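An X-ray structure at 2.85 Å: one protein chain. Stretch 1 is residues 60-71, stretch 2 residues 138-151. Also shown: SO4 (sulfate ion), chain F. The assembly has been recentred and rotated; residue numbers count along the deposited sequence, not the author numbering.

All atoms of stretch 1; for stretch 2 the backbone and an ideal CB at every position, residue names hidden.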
# COMPACT_ATOMS: atom_id res chain seq x y z
N CYS A 60 0.65 21.23 5.63
CA CYS A 60 1.68 20.84 6.57
C CYS A 60 3.00 20.64 5.81
O CYS A 60 4.04 21.17 6.20
CB CYS A 60 1.27 19.56 7.30
SG CYS A 60 2.41 19.05 8.59
N ILE A 61 2.95 19.89 4.71
CA ILE A 61 4.16 19.66 3.93
C ILE A 61 4.72 20.98 3.41
O ILE A 61 5.92 21.21 3.43
CB ILE A 61 3.91 18.76 2.72
CG1 ILE A 61 3.42 17.38 3.16
CG2 ILE A 61 5.18 18.63 1.89
CD1 ILE A 61 3.10 16.46 1.99
N LYS A 62 3.84 21.86 2.95
CA LYS A 62 4.28 23.11 2.36
C LYS A 62 4.95 24.05 3.35
O LYS A 62 5.95 24.67 3.02
CB LYS A 62 3.11 23.81 1.66
CG LYS A 62 2.87 23.32 0.25
CD LYS A 62 4.07 23.63 -0.64
CE LYS A 62 4.00 22.92 -1.96
NZ LYS A 62 4.43 21.51 -1.78
N PHE A 63 4.41 24.18 4.56
CA PHE A 63 5.01 25.05 5.57
C PHE A 63 6.19 24.44 6.33
O PHE A 63 7.21 25.08 6.53
CB PHE A 63 3.95 25.53 6.57
CG PHE A 63 3.15 26.70 6.09
CD1 PHE A 63 2.00 26.51 5.34
CD2 PHE A 63 3.56 27.99 6.36
CE1 PHE A 63 1.27 27.60 4.89
CE2 PHE A 63 2.84 29.08 5.90
CZ PHE A 63 1.69 28.88 5.17
N PHE A 64 6.00 23.21 6.82
CA PHE A 64 6.99 22.55 7.66
C PHE A 64 7.86 21.48 6.98
O PHE A 64 8.70 20.85 7.62
CB PHE A 64 6.30 21.99 8.90
CG PHE A 64 5.37 22.98 9.55
CD1 PHE A 64 5.84 24.19 10.02
CD2 PHE A 64 4.02 22.70 9.67
CE1 PHE A 64 5.00 25.10 10.60
CE2 PHE A 64 3.17 23.62 10.26
CZ PHE A 64 3.66 24.82 10.73
N GLY A 65 7.66 21.26 5.68
CA GLY A 65 8.42 20.25 4.96
C GLY A 65 8.26 18.81 5.43
O GLY A 65 9.12 17.97 5.19
N MET A 66 7.15 18.52 6.12
CA MET A 66 6.84 17.16 6.55
C MET A 66 5.33 16.93 6.48
O MET A 66 4.55 17.88 6.52
CB MET A 66 7.32 16.93 7.97
CG MET A 66 8.83 16.80 8.08
SD MET A 66 9.40 16.65 9.78
CE MET A 66 8.29 17.81 10.55
N ASP A 67 4.92 15.67 6.38
CA ASP A 67 3.50 15.38 6.29
C ASP A 67 2.92 15.13 7.69
O ASP A 67 3.62 15.24 8.69
CB ASP A 67 3.22 14.20 5.33
CG ASP A 67 3.55 12.85 5.93
OD1 ASP A 67 3.91 12.80 7.13
OD2 ASP A 67 3.44 11.83 5.21
N LEU A 68 1.63 14.83 7.75
CA LEU A 68 0.90 14.78 9.02
C LEU A 68 1.35 13.67 9.96
O LEU A 68 1.04 13.70 11.15
CB LEU A 68 -0.61 14.66 8.75
CG LEU A 68 -1.23 15.90 8.10
CD1 LEU A 68 -2.69 15.65 7.73
CD2 LEU A 68 -1.09 17.13 8.99
N THR A 69 2.07 12.67 9.45
CA THR A 69 2.51 11.58 10.30
C THR A 69 3.61 12.07 11.23
O THR A 69 3.98 11.38 12.17
CB THR A 69 3.01 10.36 9.51
OG1 THR A 69 4.16 10.73 8.74
CG2 THR A 69 1.93 9.85 8.58
N SER A 70 4.12 13.27 10.96
CA SER A 70 5.08 13.91 11.84
C SER A 70 4.45 14.20 13.20
O SER A 70 5.14 14.23 14.22
CB SER A 70 5.56 15.22 11.23
OG SER A 70 4.51 16.18 11.22
N GLY A 71 3.14 14.42 13.21
CA GLY A 71 2.42 14.77 14.42
C GLY A 71 2.28 16.27 14.66
O GLY A 71 1.70 16.70 15.66
N UNK A 138 7.97 33.67 2.33
CA UNK A 138 6.51 33.61 2.26
C UNK A 138 6.10 32.32 1.57
O UNK A 138 6.74 31.89 0.61
CB UNK A 138 5.94 34.82 1.52
N UNK A 139 5.02 31.73 2.05
CA UNK A 139 4.55 30.44 1.57
C UNK A 139 4.49 30.43 0.04
O UNK A 139 3.99 31.36 -0.59
CB UNK A 139 3.18 30.12 2.16
N UNK A 140 5.04 29.37 -0.55
CA UNK A 140 5.11 29.23 -2.00
C UNK A 140 4.81 27.80 -2.42
O UNK A 140 5.28 26.85 -1.81
CB UNK A 140 6.49 29.65 -2.51
N UNK A 141 4.02 27.65 -3.48
CA UNK A 141 3.67 26.32 -3.97
C UNK A 141 4.85 25.64 -4.67
O UNK A 141 4.80 24.45 -4.98
CB UNK A 141 2.48 26.41 -4.93
N UNK A 142 5.92 26.39 -4.91
CA UNK A 142 7.05 25.88 -5.68
C UNK A 142 8.17 25.31 -4.83
O UNK A 142 9.21 24.89 -5.36
CB UNK A 142 7.61 27.00 -6.56
N UNK A 143 7.96 25.26 -3.52
CA UNK A 143 8.97 24.79 -2.59
C UNK A 143 8.42 23.76 -1.62
O UNK A 143 7.21 23.59 -1.53
CB UNK A 143 9.56 25.97 -1.82
N UNK A 144 9.31 23.07 -0.90
CA UNK A 144 8.91 21.94 -0.07
C UNK A 144 8.00 20.99 -0.87
O UNK A 144 6.92 20.63 -0.42
CB UNK A 144 8.20 22.43 1.19
N UNK A 145 8.49 20.60 -2.05
CA UNK A 145 7.74 19.76 -2.98
C UNK A 145 7.65 18.29 -2.52
O UNK A 145 6.69 17.60 -2.86
CB UNK A 145 8.39 19.83 -4.36
N UNK A 146 8.64 17.82 -1.78
CA UNK A 146 8.56 16.46 -1.24
C UNK A 146 8.69 16.52 0.27
O UNK A 146 9.57 17.21 0.80
CB UNK A 146 9.64 15.56 -1.84
N UNK A 147 7.84 15.78 0.99
CA UNK A 147 7.95 15.73 2.45
C UNK A 147 9.17 14.91 2.84
O UNK A 147 9.31 13.80 2.34
CB UNK A 147 6.68 15.14 3.08
N UNK A 148 10.00 15.42 3.74
CA UNK A 148 11.28 14.76 3.99
C UNK A 148 11.13 13.54 4.91
O UNK A 148 12.01 12.68 4.96
CB UNK A 148 12.27 15.76 4.60
N UNK A 149 10.00 13.46 5.60
CA UNK A 149 9.81 12.41 6.60
C UNK A 149 9.14 11.16 6.05
O UNK A 149 8.91 10.21 6.80
CB UNK A 149 8.98 12.95 7.76
N UNK A 150 8.84 11.15 4.76
CA UNK A 150 8.06 10.07 4.16
C UNK A 150 8.91 9.08 3.37
O UNK A 150 9.73 9.48 2.55
CB UNK A 150 6.99 10.66 3.24
N UNK A 151 8.70 7.79 3.61
CA UNK A 151 9.25 6.78 2.71
C UNK A 151 8.27 6.60 1.57
O UNK A 151 7.14 6.18 1.77
CB UNK A 151 9.51 5.46 3.43
S SO4 F . 7.99 10.69 10.79
O1 SO4 F . 9.20 9.89 10.88
O2 SO4 F . 7.09 10.36 11.90
O3 SO4 F . 8.34 12.11 10.88
O4 SO4 F . 7.31 10.41 9.53

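Position 138 points its CB away from stretch 1, with nothing of that stretch within 5.5 Å, so almost any residue would do; it is Val138. At 139 the CB points toward the helix and lies 3.6 Å from Phe63 CZ, with the aliphatic start of Lys62 close by. An apolar side chain of some reach suits this place: leucine, isoleucine or methionine. It is Ile139, whose CD1 sits over one face of the Phe63 ring, 3.7 Å from the ring centroid in a CH-pi contact, and 3.8 Å from Lys62 CB.

Positions 140 to 143 form a type I turn, and the CB atoms of 140, 141 and 142 point away, so stretch 1 asks little of them. They are Ser140, Ala141 and Gln142; Ser140 OG accepts a hydrogen bond from Gln142 N. At 143 the CB points sideways, with no near neighbour in stretch 1, and the ring of His143 leads away. The backbone matters more here, because the Lys62 chain runs along the carbonyls of Ser140, Ala141 and His143, and Lys62 NZ donates to the backbone O of 144, with 3.0 Å between Lys62 NZ and that O.

Position 144 has positive phi, which favours glycine, asparagine or aspartate. Its CB points toward the end of the helix, 3.4 Å from Ile61 O and 3.7 Å from Lys62 O, so a short side chain with a donor fits best. Asn144 meets both demands: ND2 donates to Lys62 O at 3.1 Å.

Positions 145 and 146 turn their CB atoms away, leaving the choice wide; they are Leu145 and Val146.

At 147 the CB points toward Ile61 and Met66, in a space for a compact apolar group. With phi near -72° proline is allowed, as are valine and alanine. Pro147 CB packs 3.9 Å from Ile61 CD1.

At 148 the backbone N donates to Gly65 O at 3.1 Å, nearly straight, so proline is excluded by the bond. The CB points sideways near Met66, inviting an aliphatic residue; Val148 CG1 lies 3.8 Å from Met66 CG.

Position 149 faces Asp67, which offers both a backbone NH and a carboxylate. An amide can answer both. Asn149 OD1 accepts from Asp67 N at 3.0 Å, while its ND2 donates to Asp67 OD1 at 2.9 Å and to SO4 O4 at 2.8 Å.

Position 150 lies beside Asp67 OD2, so a basic residue is reasonable; Arg150 NH1 stays 4.5 Å from Asp67 OD2, beyond a salt bridge. Position 151 is out of reach and is Asn151.

Stretch 2 (138-151) VISAQHNLVPVNRN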
# COMPACT_ATOMS: atom_id res chain seq x y z
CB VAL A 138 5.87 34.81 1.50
CG1 VAL A 138 6.28 36.13 2.12
CG2 VAL A 138 6.22 34.77 0.02
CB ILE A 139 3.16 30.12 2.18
CG1 ILE A 139 2.62 28.78 1.66
CG2 ILE A 139 2.17 31.21 1.86
CD1 ILE A 139 3.44 27.60 2.07
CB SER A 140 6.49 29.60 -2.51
OG SER A 140 6.64 29.21 -3.87
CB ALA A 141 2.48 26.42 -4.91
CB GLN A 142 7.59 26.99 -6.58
CG GLN A 142 6.58 27.43 -7.62
CD GLN A 142 7.04 28.63 -8.40
OE1 GLN A 142 8.06 28.59 -9.09
NE2 GLN A 142 6.27 29.71 -8.32
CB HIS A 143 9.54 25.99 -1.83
CG HIS A 143 10.30 26.93 -2.70
ND1 HIS A 143 11.68 27.02 -2.68
CD2 HIS A 143 9.88 27.81 -3.64
CE1 HIS A 143 12.07 27.92 -3.56
NE2 HIS A 143 11.00 28.42 -4.16
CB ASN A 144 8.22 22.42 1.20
CG ASN A 144 9.21 22.91 2.25
OD1 ASN A 144 10.42 22.90 2.02
ND2 ASN A 144 8.69 23.35 3.40
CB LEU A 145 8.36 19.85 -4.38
CG LEU A 145 8.37 21.27 -4.99
CD1 LEU A 145 9.07 21.31 -6.32
CD2 LEU A 145 6.97 21.80 -5.16
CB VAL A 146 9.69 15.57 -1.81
CG1 VAL A 146 9.50 14.13 -1.36
CG2 VAL A 146 9.72 15.63 -3.32
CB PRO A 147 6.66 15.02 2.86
CG PRO A 147 6.36 14.13 1.71
CD PRO A 147 6.80 14.87 0.48
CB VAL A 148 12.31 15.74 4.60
CG1 VAL A 148 11.96 16.06 6.05
CG2 VAL A 148 13.70 15.15 4.51
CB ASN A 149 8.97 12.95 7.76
CG ASN A 149 7.55 13.26 7.35
OD1 ASN A 149 7.31 13.92 6.34
ND2 ASN A 149 6.59 12.76 8.12
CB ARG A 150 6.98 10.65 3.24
CG ARG A 150 6.19 9.62 2.44
CD ARG A 150 4.87 10.21 1.94
NE ARG A 150 4.14 9.29 1.07
CZ ARG A 150 3.37 8.29 1.50
NH1 ARG A 150 3.23 8.06 2.80
NH2 ARG A 150 2.75 7.51 0.63
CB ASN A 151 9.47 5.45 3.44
CG ASN A 151 10.77 5.43 4.24
OD1 ASN A 151 11.62 6.33 4.11
ND2 ASN A 151 10.94 4.40 5.06
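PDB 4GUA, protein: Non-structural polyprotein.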